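CurF (Lyngbya majuscula, PDB 5DP2) probably catalyses an NADPH-dependent, enoyl-reductase-type cyclopropanation of a carrier-protein-bound intermediate in curacin A biosynthesis. Local coordinates at residues V46-E52 with F80-G84; Q61-K65 with D280-V286; N225-I230 with N243-P249. All coordinates share one frame. Numbering follows the deposited sequence.

Interaction 1 (V46-E52 with F80-G84). With NAP (NADP nicotinamide-adenine-dinucleotide phosphate), chain B.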
loop_
_atom_site.group_PDB
_atom_site.type_symbol
_atom_site.label_atom_id
_atom_site.label_comp_id
_atom_site.label_asym_id
_atom_site.label_seq_id
_atom_site.Cartn_x
_atom_site.Cartn_y
_atom_site.Cartn_z
ATOM N N VAL A 46 6.164 -2.394 -11.370
ATOM C CA VAL A 46 5.856 -1.307 -10.458
ATOM C C VAL A 46 4.340 -1.181 -10.416
ATOM O O VAL A 46 3.704 -1.050 -11.462
ATOM C CB VAL A 46 6.555 0.030 -10.890
ATOM C CG1 VAL A 46 6.483 0.315 -12.386
ATOM C CG2 VAL A 46 6.066 1.173 -10.036
ATOM N N PRO A 47 3.740 -1.259 -9.228
ATOM C CA PRO A 47 2.292 -1.181 -9.158
ATOM C C PRO A 47 1.799 0.246 -9.024
ATOM O O PRO A 47 2.546 1.152 -8.635
ATOM C CB PRO A 47 1.978 -1.958 -7.896
ATOM C CG PRO A 47 3.143 -1.617 -6.996
ATOM C CD PRO A 47 4.347 -1.549 -7.901
ATOM N N VAL A 48 0.508 0.444 -9.322
ATOM C CA VAL A 48 -0.165 1.701 -9.043
ATOM C C VAL A 48 -0.746 1.664 -7.617
ATOM O O VAL A 48 -1.343 0.664 -7.221
ATOM C CB VAL A 48 -1.336 1.931 -10.034
ATOM C CG1 VAL A 48 -1.934 3.328 -9.837
ATOM C CG2 VAL A 48 -0.895 1.768 -11.476
ATOM N N ASN A 49 -0.585 2.738 -6.847
ATOM C CA ASN A 49 -1.201 2.844 -5.535
ATOM C C ASN A 49 -2.323 3.879 -5.576
ATOM O O ASN A 49 -2.273 4.835 -6.354
ATOM C CB ASN A 49 -0.149 3.194 -4.470
ATOM C CG ASN A 49 0.651 1.937 -4.055
ATOM O OD1 ASN A 49 0.289 1.210 -3.110
ATOM N ND2 ASN A 49 1.657 1.617 -4.791
ATOM N N PHE A 50 -3.336 3.732 -4.735
ATOM C CA PHE A 50 -4.479 4.622 -4.783
ATOM C C PHE A 50 -4.066 6.082 -4.531
ATOM O O PHE A 50 -4.610 6.992 -5.178
ATOM C CB PHE A 50 -5.547 4.178 -3.783
ATOM C CG PHE A 50 -6.860 4.855 -3.966
ATOM C CD1 PHE A 50 -7.649 4.567 -5.096
ATOM C CD2 PHE A 50 -7.305 5.771 -3.045
ATOM C CE1 PHE A 50 -8.880 5.193 -5.272
ATOM C CE2 PHE A 50 -8.550 6.378 -3.196
ATOM C CZ PHE A 50 -9.329 6.091 -4.314
ATOM N N ARG A 51 -3.118 6.335 -3.614
ATOM C CA ARG A 51 -2.599 7.705 -3.392
ATOM C C ARG A 51 -2.210 8.369 -4.687
ATOM O O ARG A 51 -2.386 9.578 -4.857
ATOM C CB ARG A 51 -1.332 7.673 -2.452
ATOM C CG ARG A 51 -0.598 9.028 -2.283
ATOM C CD ARG A 51 -1.368 10.065 -1.504
ATOM N NE ARG A 51 -1.400 9.746 -0.092
ATOM C CZ ARG A 51 -0.462 10.034 0.837
ATOM N NH1 ARG A 51 0.663 10.693 0.520
ATOM N NH2 ARG A 51 -0.674 9.645 2.077
ATOM N N GLU A 52 -1.598 7.606 -5.579
ATOM C CA GLU A 52 -1.090 8.172 -6.835
ATOM C C GLU A 52 -2.210 8.568 -7.782
ATOM O O GLU A 52 -2.060 9.542 -8.516
ATOM C CB GLU A 52 -0.128 7.188 -7.473
ATOM C CG GLU A 52 1.114 7.000 -6.591
ATOM C CD GLU A 52 2.015 5.876 -6.958
ATOM O OE1 GLU A 52 1.525 4.774 -7.295
ATOM O OE2 GLU A 52 3.250 6.083 -6.845
ATOM N N PHE A 80 6.225 9.214 -9.620
ATOM C CA PHE A 80 5.324 8.162 -9.169
ATOM C C PHE A 80 6.104 6.880 -8.971
ATOM O O PHE A 80 7.147 6.671 -9.588
ATOM C CB PHE A 80 4.211 7.940 -10.213
ATOM C CG PHE A 80 3.455 9.190 -10.543
ATOM C CD1 PHE A 80 2.380 9.591 -9.781
ATOM C CD2 PHE A 80 3.863 10.022 -11.586
ATOM C CE1 PHE A 80 1.734 10.782 -10.026
ATOM C CE2 PHE A 80 3.211 11.213 -11.845
ATOM C CZ PHE A 80 2.136 11.586 -11.082
ATOM N N GLY A 81 5.538 6.011 -8.138
ATOM C CA GLY A 81 6.106 4.693 -7.881
ATOM C C GLY A 81 6.664 4.653 -6.471
ATOM O O GLY A 81 7.869 4.915 -6.252
ATOM N N VAL A 82 5.804 4.334 -5.511
ATOM C CA VAL A 82 6.147 4.334 -4.112
ATOM C C VAL A 82 6.682 2.970 -3.645
ATOM O O VAL A 82 6.977 2.774 -2.465
ATOM C CB VAL A 82 4.976 4.858 -3.245
ATOM C CG1 VAL A 82 4.667 6.314 -3.568
ATOM C CG2 VAL A 82 3.727 3.987 -3.390
ATOM N N GLU A 83 6.839 2.053 -4.598
ATOM C CA GLU A 83 7.341 0.713 -4.378
ATOM C C GLU A 83 7.601 0.132 -5.766
ATOM O O GLU A 83 7.046 0.603 -6.765
ATOM C CB GLU A 83 6.296 -0.155 -3.639
ATOM C CG GLU A 83 4.953 -0.224 -4.375
ATOM C CD GLU A 83 3.895 -1.104 -3.719
ATOM O OE1 GLU A 83 4.289 -2.167 -3.160
ATOM O OE2 GLU A 83 2.700 -0.733 -3.788
ATOM N N GLY A 84 8.419 -0.903 -5.836
ATOM C CA GLY A 84 8.566 -1.661 -7.054
ATOM C C GLY A 84 9.642 -2.701 -6.936
ATOM O O GLY A 84 10.172 -2.925 -5.827
HETATM P PA NAP B . -7.170 -0.064 -2.976
HETATM O O1A NAP B . -6.714 -1.141 -3.899
HETATM O O2A NAP B . -7.660 -0.426 -1.622
HETATM O O5B NAP B . -8.264 0.792 -3.765
HETATM C C5B NAP B . -9.145 1.689 -3.075
HETATM C C4B NAP B . -10.253 0.972 -2.333
HETATM O O4B NAP B . -11.159 1.938 -1.854
HETATM C C3B NAP B . -11.020 -0.010 -3.169
HETATM O O3B NAP B . -10.804 -1.316 -2.630
HETATM C C2B NAP B . -12.495 0.420 -3.054
HETATM O O2B NAP B . -13.444 -0.566 -2.759
HETATM C C1B NAP B . -12.482 1.362 -1.867
HETATM N N9A NAP B . -13.400 2.487 -1.975
HETATM C C8A NAP B . -13.163 3.692 -2.602
HETATM N N7A NAP B . -14.241 4.502 -2.497
HETATM C C5A NAP B . -15.158 3.822 -1.795
HETATM C C6A NAP B . -16.481 4.097 -1.336
HETATM N N6A NAP B . -17.053 5.287 -1.607
HETATM N N1A NAP B . -17.116 3.163 -0.639
HETATM C C2A NAP B . -16.517 1.994 -0.388
HETATM N N3A NAP B . -15.288 1.623 -0.760
HETATM C C4A NAP B . -14.630 2.525 -1.470
HETATM O O3 NAP B . -6.002 1.031 -2.806
HETATM P PN NAP B . -4.673 0.975 -1.915
HETATM O O1N NAP B . -3.591 1.602 -2.704
HETATM O O2N NAP B . -4.461 -0.406 -1.366
HETATM O O5D NAP B . -5.042 1.970 -0.763
HETATM C C5D NAP B . -6.096 1.609 0.160
HETATM C C4D NAP B . -6.554 2.866 0.942
HETATM O O4D NAP B . -5.630 3.087 1.975
HETATM C C3D NAP B . -6.569 4.162 0.123
HETATM O O3D NAP B . -7.561 5.028 0.689
HETATM C C2D NAP B . -5.173 4.699 0.311
HETATM O O2D NAP B . -5.149 6.118 0.125
HETATM C C1D NAP B . -4.872 4.284 1.726
HETATM N N1N NAP B . -3.493 3.924 2.123
HETATM C C2N NAP B . -2.922 4.542 3.182
HETATM C C3N NAP B . -1.635 4.238 3.615
HETATM C C7N NAP B . -1.055 4.947 4.790
HETATM O O7N NAP B . 0.131 4.768 4.966
HETATM N N7N NAP B . -1.865 5.713 5.569
HETATM C C4N NAP B . -0.906 3.258 2.933
HETATM C C5N NAP B . -1.514 2.636 1.850
HETATM C C6N NAP B . -2.814 2.976 1.455
HETATM P P2B NAP B . -13.985 -1.642 -3.810
HETATM O O1X NAP B . -12.821 -2.575 -4.114
HETATM O O2X NAP B . -15.099 -2.306 -3.051
HETATM O O3X NAP B . -14.435 -0.877 -5.031
HETATM O O HOH W 1 3.453 2.992 -6.768
#

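Interaction 2 (Q61-K65 with D280-V286). With NAP (NADP nicotinamide-adenine-dinucleotide phosphate), chain B.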
loop_
_atom_site.group_PDB
_atom_site.type_symbol
_atom_site.label_atom_id
_atom_site.label_comp_id
_atom_site.label_asym_id
_atom_site.label_seq_id
_atom_site.Cartn_x
_atom_site.Cartn_y
_atom_site.Cartn_z
ATOM N N GLN A 61 -2.409 16.297 -2.391
ATOM C CA GLN A 61 -1.149 16.852 -2.880
ATOM C C GLN A 61 0.035 16.390 -2.029
ATOM O O GLN A 61 0.020 16.555 -0.805
ATOM C CB GLN A 61 -1.183 18.377 -2.920
ATOM C CG GLN A 61 0.037 18.922 -3.613
ATOM C CD GLN A 61 -0.040 20.404 -3.802
ATOM O OE1 GLN A 61 0.701 21.164 -3.155
ATOM N NE2 GLN A 61 -0.925 20.842 -4.696
ATOM N N GLU A 62 1.019 15.757 -2.661
ATOM C CA GLU A 62 2.176 15.327 -1.890
ATOM C C GLU A 62 2.907 16.517 -1.282
ATOM O O GLU A 62 3.119 17.542 -1.952
ATOM C CB GLU A 62 3.159 14.558 -2.787
ATOM C CG GLU A 62 2.610 13.236 -3.280
ATOM C CD GLU A 62 2.301 12.294 -2.162
ATOM O OE1 GLU A 62 3.216 12.039 -1.336
ATOM O OE2 GLU A 62 1.155 11.767 -2.084
ATOM N N TYR A 63 3.356 16.348 -0.040
ATOM C CA TYR A 63 4.263 17.285 0.635
ATOM C C TYR A 63 5.652 16.658 0.864
ATOM O O TYR A 63 6.610 17.391 1.121
ATOM C CB TYR A 63 3.658 17.798 1.972
ATOM C CG TYR A 63 3.292 16.680 2.886
ATOM C CD1 TYR A 63 4.261 16.098 3.693
ATOM C CD2 TYR A 63 2.014 16.114 2.886
ATOM C CE1 TYR A 63 3.982 14.991 4.473
ATOM C CE2 TYR A 63 1.732 14.998 3.638
ATOM C CZ TYR A 63 2.709 14.437 4.438
ATOM O OH TYR A 63 2.407 13.316 5.149
ATOM N N ILE A 64 5.774 15.330 0.782
ATOM C CA ILE A 64 7.070 14.688 0.941
ATOM C C ILE A 64 7.942 15.065 -0.259
ATOM O O ILE A 64 7.597 14.805 -1.413
ATOM C CB ILE A 64 6.888 13.171 1.099
ATOM C CG1 ILE A 64 6.352 12.920 2.513
ATOM C CG2 ILE A 64 8.184 12.432 0.837
ATOM C CD1 ILE A 64 5.974 11.504 2.795
ATOM N N LYS A 65 9.119 15.637 0.026
ATOM C CA LYS A 65 9.944 16.177 -1.038
ATOM C C LYS A 65 10.546 15.089 -1.926
ATOM O O LYS A 65 10.812 15.341 -3.090
ATOM C CB LYS A 65 10.977 17.154 -0.475
ATOM C CG LYS A 65 10.302 18.472 -0.029
ATOM C CD LYS A 65 11.170 19.619 0.345
ATOM C CE LYS A 65 10.306 20.878 0.319
ATOM N NZ LYS A 65 11.053 22.085 0.748
ATOM N N ASP A 280 0.663 7.296 8.561
ATOM C CA ASP A 280 0.994 7.456 7.151
ATOM C C ASP A 280 2.358 6.823 6.923
ATOM O O ASP A 280 3.382 7.306 7.446
ATOM C CB ASP A 280 0.957 8.934 6.730
ATOM C CG ASP A 280 1.167 9.118 5.227
ATOM O OD1 ASP A 280 1.906 8.324 4.642
ATOM O OD2 ASP A 280 0.598 10.063 4.627
ATOM N N MET A 281 2.362 5.715 6.195
ATOM C CA MET A 281 3.613 4.988 5.987
ATOM C C MET A 281 4.681 5.797 5.289
ATOM O O MET A 281 5.869 5.637 5.581
ATOM C CB MET A 281 3.358 3.709 5.213
ATOM C CG MET A 281 2.533 2.701 5.956
ATOM S SD MET A 281 3.340 1.984 7.421
ATOM C CE MET A 281 4.418 0.816 6.616
ATOM N N SER A 282 4.278 6.653 4.344
ATOM C CA SER A 282 5.269 7.506 3.699
ATOM C C SER A 282 6.015 8.385 4.716
ATOM O O SER A 282 7.245 8.508 4.659
ATOM C CB SER A 282 4.639 8.293 2.551
ATOM O OG SER A 282 3.675 9.209 2.969
ATOM N N ASP A 283 5.284 8.953 5.687
ATOM C CA ASP A 283 5.924 9.698 6.735
ATOM C C ASP A 283 6.890 8.825 7.551
ATOM O O ASP A 283 7.983 9.234 7.935
ATOM C CB ASP A 283 4.910 10.284 7.738
ATOM C CG ASP A 283 4.047 11.414 7.210
ATOM O OD1 ASP A 283 4.459 12.083 6.248
ATOM O OD2 ASP A 283 2.952 11.618 7.795
ATOM N N GLU A 284 6.447 7.587 7.841
ATOM C CA GLU A 284 7.288 6.662 8.631
ATOM C C GLU A 284 8.570 6.306 7.891
ATOM O O GLU A 284 9.642 6.180 8.531
ATOM C CB GLU A 284 6.498 5.401 8.977
ATOM C CG GLU A 284 5.274 5.647 9.845
ATOM C CD GLU A 284 5.596 6.145 11.225
ATOM O OE1 GLU A 284 6.690 5.812 11.766
ATOM O OE2 GLU A 284 4.768 6.885 11.795
ATOM N N PHE A 285 8.481 6.080 6.576
ATOM C CA PHE A 285 9.654 5.709 5.789
ATOM C C PHE A 285 10.690 6.850 5.754
ATOM O O PHE A 285 11.888 6.596 5.883
ATOM C CB PHE A 285 9.254 5.289 4.374
ATOM C CG PHE A 285 8.420 4.021 4.301
ATOM C CD1 PHE A 285 8.741 2.905 5.046
ATOM C CD2 PHE A 285 7.338 3.939 3.445
ATOM C CE1 PHE A 285 7.989 1.740 4.960
ATOM C CE2 PHE A 285 6.602 2.773 3.352
ATOM C CZ PHE A 285 6.921 1.680 4.100
ATOM N N VAL A 286 10.226 8.081 5.595
ATOM C CA VAL A 286 11.118 9.252 5.564
ATOM C C VAL A 286 11.720 9.514 6.934
ATOM O O VAL A 286 12.880 9.943 7.070
ATOM C CB VAL A 286 10.351 10.500 5.079
ATOM C CG1 VAL A 286 11.181 11.769 5.256
ATOM C CG2 VAL A 286 9.961 10.312 3.630
HETATM P PA NAP B . -7.170 -0.064 -2.976
HETATM O O1A NAP B . -6.714 -1.141 -3.899
HETATM O O2A NAP B . -7.660 -0.426 -1.622
HETATM O O5B NAP B . -8.264 0.792 -3.765
HETATM C C5B NAP B . -9.145 1.689 -3.075
HETATM C C4B NAP B . -10.253 0.972 -2.333
HETATM O O4B NAP B . -11.159 1.938 -1.854
HETATM C C3B NAP B . -11.020 -0.010 -3.169
HETATM O O3B NAP B . -10.804 -1.316 -2.630
HETATM C C2B NAP B . -12.495 0.420 -3.054
HETATM O O2B NAP B . -13.444 -0.566 -2.759
HETATM C C1B NAP B . -12.482 1.362 -1.867
HETATM N N9A NAP B . -13.400 2.487 -1.975
HETATM C C8A NAP B . -13.163 3.692 -2.602
HETATM N N7A NAP B . -14.241 4.502 -2.497
HETATM C C5A NAP B . -15.158 3.822 -1.795
HETATM C C6A NAP B . -16.481 4.097 -1.336
HETATM N N6A NAP B . -17.053 5.287 -1.607
HETATM N N1A NAP B . -17.116 3.163 -0.639
HETATM C C2A NAP B . -16.517 1.994 -0.388
HETATM N N3A NAP B . -15.288 1.623 -0.760
HETATM C C4A NAP B . -14.630 2.525 -1.470
HETATM O O3 NAP B . -6.002 1.031 -2.806
HETATM P PN NAP B . -4.673 0.975 -1.915
HETATM O O1N NAP B . -3.591 1.602 -2.704
HETATM O O2N NAP B . -4.461 -0.406 -1.366
HETATM O O5D NAP B . -5.042 1.970 -0.763
HETATM C C5D NAP B . -6.096 1.609 0.160
HETATM C C4D NAP B . -6.554 2.866 0.942
HETATM O O4D NAP B . -5.630 3.087 1.975
HETATM C C3D NAP B . -6.569 4.162 0.123
HETATM O O3D NAP B . -7.561 5.028 0.689
HETATM C C2D NAP B . -5.173 4.699 0.311
HETATM O O2D NAP B . -5.149 6.118 0.125
HETATM C C1D NAP B . -4.872 4.284 1.726
HETATM N N1N NAP B . -3.493 3.924 2.123
HETATM C C2N NAP B . -2.922 4.542 3.182
HETATM C C3N NAP B . -1.635 4.238 3.615
HETATM C C7N NAP B . -1.055 4.947 4.790
HETATM O O7N NAP B . 0.131 4.768 4.966
HETATM N N7N NAP B . -1.865 5.713 5.569
HETATM C C4N NAP B . -0.906 3.258 2.933
HETATM C C5N NAP B . -1.514 2.636 1.850
HETATM C C6N NAP B . -2.814 2.976 1.455
HETATM P P2B NAP B . -13.985 -1.642 -3.810
HETATM O O1X NAP B . -12.821 -2.575 -4.114
HETATM O O2X NAP B . -15.099 -2.306 -3.051
HETATM O O3X NAP B . -14.435 -0.877 -5.031
HETATM O O HOH W 2 2.466 11.648 2.627
HETATM O O HOH W 3 -0.499 12.312 5.475
#

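Interaction 3 (N225-I230 with N243-P249)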
loop_
_atom_site.group_PDB
_atom_site.type_symbol
_atom_site.label_atom_id
_atom_site.label_comp_id
_atom_site.label_asym_id
_atom_site.label_seq_id
_atom_site.Cartn_x
_atom_site.Cartn_y
_atom_site.Cartn_z
ATOM N N ASN A 225 -21.878 -6.836 20.688
ATOM C CA ASN A 225 -20.554 -6.685 21.297
ATOM C C ASN A 225 -19.614 -5.848 20.451
ATOM O O ASN A 225 -18.802 -5.110 21.005
ATOM C CB ASN A 225 -19.919 -8.033 21.640
ATOM C CG ASN A 225 -18.578 -7.881 22.349
ATOM O OD1 ASN A 225 -17.541 -8.303 21.834
ATOM N ND2 ASN A 225 -18.593 -7.264 23.529
ATOM N N GLY A 226 -19.750 -5.918 19.135
ATOM C CA GLY A 226 -18.847 -5.182 18.254
ATOM C C GLY A 226 -17.583 -5.962 17.945
ATOM O O GLY A 226 -17.468 -7.162 18.226
ATOM N N VAL A 227 -16.613 -5.265 17.368
ATOM C CA VAL A 227 -15.358 -5.865 16.926
ATOM C C VAL A 227 -14.182 -5.289 17.722
ATOM O O VAL A 227 -14.191 -4.148 18.223
ATOM C CB VAL A 227 -15.134 -5.687 15.413
ATOM C CG1 VAL A 227 -16.153 -6.502 14.625
ATOM C CG2 VAL A 227 -15.153 -4.230 14.999
ATOM N N ASP A 228 -13.141 -6.104 17.849
ATOM C CA ASP A 228 -11.964 -5.719 18.632
ATOM C C ASP A 228 -11.006 -4.769 17.902
ATOM O O ASP A 228 -10.342 -3.964 18.555
ATOM C CB ASP A 228 -11.202 -6.964 19.087
ATOM C CG ASP A 228 -12.085 -7.898 19.900
ATOM O OD1 ASP A 228 -12.569 -7.454 20.949
ATOM O OD2 ASP A 228 -12.312 -9.039 19.436
ATOM N N VAL A 229 -10.925 -4.910 16.579
ATOM C CA VAL A 229 -10.011 -4.123 15.758
ATOM C C VAL A 229 -10.771 -3.758 14.490
ATOM O O VAL A 229 -11.446 -4.607 13.896
ATOM C CB VAL A 229 -8.733 -4.916 15.407
ATOM C CG1 VAL A 229 -7.789 -4.107 14.527
ATOM C CG2 VAL A 229 -8.006 -5.384 16.662
ATOM N N ILE A 230 -10.586 -2.504 14.043
ATOM C CA ILE A 230 -11.046 -2.069 12.725
ATOM C C ILE A 230 -9.821 -1.588 11.944
ATOM O O ILE A 230 -9.025 -0.801 12.464
ATOM C CB ILE A 230 -12.111 -0.955 12.826
ATOM C CG1 ILE A 230 -13.359 -1.484 13.534
ATOM C CG2 ILE A 230 -12.441 -0.424 11.443
ATOM C CD1 ILE A 230 -14.411 -0.433 13.818
ATOM N N ASN A 243 -17.999 3.531 12.437
ATOM C CA ASN A 243 -16.969 2.573 12.843
ATOM C C ASN A 243 -16.652 2.679 14.325
ATOM O O ASN A 243 -16.539 1.653 15.030
ATOM C CB ASN A 243 -15.704 2.798 12.017
ATOM C CG ASN A 243 -15.760 2.045 10.697
ATOM O OD1 ASN A 243 -15.950 0.832 10.685
ATOM N ND2 ASN A 243 -15.508 2.711 9.627
ATOM N N ILE A 244 -16.477 3.900 14.839
ATOM C CA ILE A 244 -16.172 4.040 16.263
ATOM C C ILE A 244 -17.256 3.339 17.092
ATOM O O ILE A 244 -16.970 2.666 18.099
ATOM C CB ILE A 244 -15.989 5.523 16.641
ATOM C CG1 ILE A 244 -14.726 6.083 15.980
ATOM C CG2 ILE A 244 -15.938 5.697 18.159
ATOM C CD1 ILE A 244 -14.631 7.603 16.026
ATOM N N ASP A 245 -18.524 3.515 16.691
ATOM C CA ASP A 245 -19.628 2.991 17.469
ATOM C C ASP A 245 -19.715 1.476 17.526
ATOM O O ASP A 245 -20.349 0.963 18.447
ATOM C CB ASP A 245 -20.920 3.587 16.989
ATOM C CG ASP A 245 -21.042 5.101 17.334
ATOM O OD1 ASP A 245 -20.213 5.612 18.133
ATOM O OD2 ASP A 245 -22.010 5.698 16.881
ATOM N N ILE A 246 -19.085 0.766 16.587
ATOM C CA ILE A 246 -19.115 -0.695 16.590
ATOM C C ILE A 246 -17.836 -1.311 17.147
ATOM O O ILE A 246 -17.688 -2.538 17.115
ATOM C CB ILE A 246 -19.484 -1.294 15.235
ATOM C CG1 ILE A 246 -18.475 -0.935 14.160
ATOM C CG2 ILE A 246 -20.923 -0.943 14.899
ATOM C CD1 ILE A 246 -18.710 -1.624 12.850
ATOM N N LEU A 247 -16.952 -0.504 17.744
ATOM C CA LEU A 247 -15.823 -1.060 18.480
ATOM C C LEU A 247 -16.303 -1.658 19.793
ATOM O O LEU A 247 -17.057 -1.011 20.550
ATOM C CB LEU A 247 -14.769 0.020 18.737
ATOM C CG LEU A 247 -14.008 0.406 17.494
ATOM C CD1 LEU A 247 -13.331 1.761 17.669
ATOM C CD2 LEU A 247 -12.985 -0.633 17.109
ATOM N N ALA A 248 -15.826 -2.866 20.085
ATOM C CA ALA A 248 -15.995 -3.488 21.398
ATOM C C ALA A 248 -15.284 -2.643 22.455
ATOM O O ALA A 248 -14.486 -1.755 22.146
ATOM C CB ALA A 248 -15.413 -4.881 21.325
ATOM N N PRO A 249 -15.542 -2.926 23.751
ATOM C CA PRO A 249 -14.809 -2.245 24.810
ATOM C C PRO A 249 -13.301 -2.326 24.587
ATOM O O PRO A 249 -12.768 -3.402 24.311
ATOM C CB PRO A 249 -15.232 -2.986 26.078
ATOM C CG PRO A 249 -16.491 -3.650 25.730
ATOM C CD PRO A 249 -16.540 -3.869 24.283
HETATM O O HOH W 4 -11.900 -5.037 22.071
#

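Interaction 1 (V46-E52 with F80-G84)
This is a buried, largely polar contact in the GroES-like part of a medium-chain dehydrogenase/reductase fold, where strand 39-48 gives way to helix 50-57 and meets the chain leading into strand 83-91. The two segments bury 411 Å² in total, and all nine touching residues are buried. Glu52, in the first turn of the helix, holds both sides through its carboxylate: OE2 accepts from Gly81 N at 2.6 Å, while OE1 accepts from Asn49 N at 3.0 Å within its own segment. Water 1 fills the gap between the segments, donating to Pro47 O (2.8 Å) and Glu52 OE1 (2.7 Å) and accepting from Asn49 ND2 (3.0 Å) and Val82 N (3.0 Å). Asn49 occupies the N-cap position, yet its side chain is turned to the other segment, with ND2 donating to Glu83 OE2 at 2.8 Å; Lys336 donates to Asn49 OD1 and forms a salt bridge with Glu83 OE2. Apolar groups pack beside these bonds: Val82 CG2 lies 3.4 Å from Asn49 ND2, and Val46 CG2 lies 4.1 Å from Gly81 CA. At phi/psi of 109/86° a CB on Gly81 would jam against the preceding carbonyl oxygen. Just beyond Asn49, Phe50 N donates to O1N of NADP at 3.0 Å, and C5B of the cofactor lies over one face of the Phe50 ring, so the strand-to-helix junction also forms cofactor pocket. Around the contact, Met141 of helix 140-153 touches Asn49 and Val82, Phe325 of helix 321-329 packs on Val48 and Glu52, and strand 336-340 pairs with Val46 and Val48.

Interaction 2 (Q61-K65 with D280-V286)
Ile64 lays its CD1 over the first turn of helix 281-287, 3.3 Å from Ser282 OG, while its CG2 meets Val286 CG2 one turn further on at 3.9 Å. The contact joins a loop of the GroES-like part to the N-terminal end of a helix that follows strand 275-278, the last strand of the Rossmann-type sheet. Asp280 is the N-cap: OD1 accepts from Ser282 OG at 2.6 Å and, weakly, from Ser282 N at 2.9 Å. Its OD2 forms a salt bridge with Arg51. On the cofactor side, Met281 N donates to the carboxamide O7N of NADP at 2.7 Å and 175°, so the helix start contacts the nicotinamide carboxamide directly. With chi1 of 56°, the exposed Tyr63 brings its hydroxyl to the helix, where water 3 links Tyr63 OH (3.1 Å) to Asp280 OD2 (2.6 Å), and Tyr63 OH donates directly to Asp283 OD1 at 2.6 Å.

Interaction 3 (N225-I230 with N243-P249)
Ile230, in the m,t rotamer (chi1 -63°, chi2 174°), extends CD1 to 3.6 Å from Leu247 CD2 and 3.2 Å from the backbone Asn243 O. Leu247 starts out away from segment 225-230, but chi angles of -73° and 161° bring CD2 back to that isoleucine. Ile246, in the p rotamer, presents CG1 to Ile230 CD1 at 4.1 Å, and Asn243, with chi1 of -86°, directs OD1 to His165. Next to this cluster the backbones form a short parallel bridge, Val227 with Leu247: Val227 N donates to Ile246 O at 2.9 Å and Ala248 N to Val227 O at 2.8 Å. It ties the start of strand 227-232 in the parallel Rossmann-type sheet to the short strand 247-248 that follows helix 239-245, within a beta-alpha-beta crossover to strand 251-255. A CB on Gly226 would lie 2.3 Å from Ile246 O, a clash. Asp228, with chi1 of -57°, directs OD2 to Arg161 N, while water 4 connects Asp228 OD1 (2.7 Å) with Pro249 O (2.9 Å).

From the N terminus, residues 46-52 come first, and interaction 1 closes a loop of 27 residues when the chain returns at 80-84. Segment 61-65 lies inside that loop, but its partner 280-286 follows 214 residues later, so interactions 1 and 2 cross. They also touch: Arg51 NH1 reaches Glu62 OE2 and Arg51 NH2 reaches Asp280 OD2, both salt bridges of 2.9 Å, and both contacts bind NADP. Interaction 3 closes a 12-residue loop nested within the span of interaction 2, its centre about 29 Å from that of interaction 2. Interaction 1 lies within the GroES-like part, interaction 3 within the Rossmann-type part, and interaction 2 joins the two.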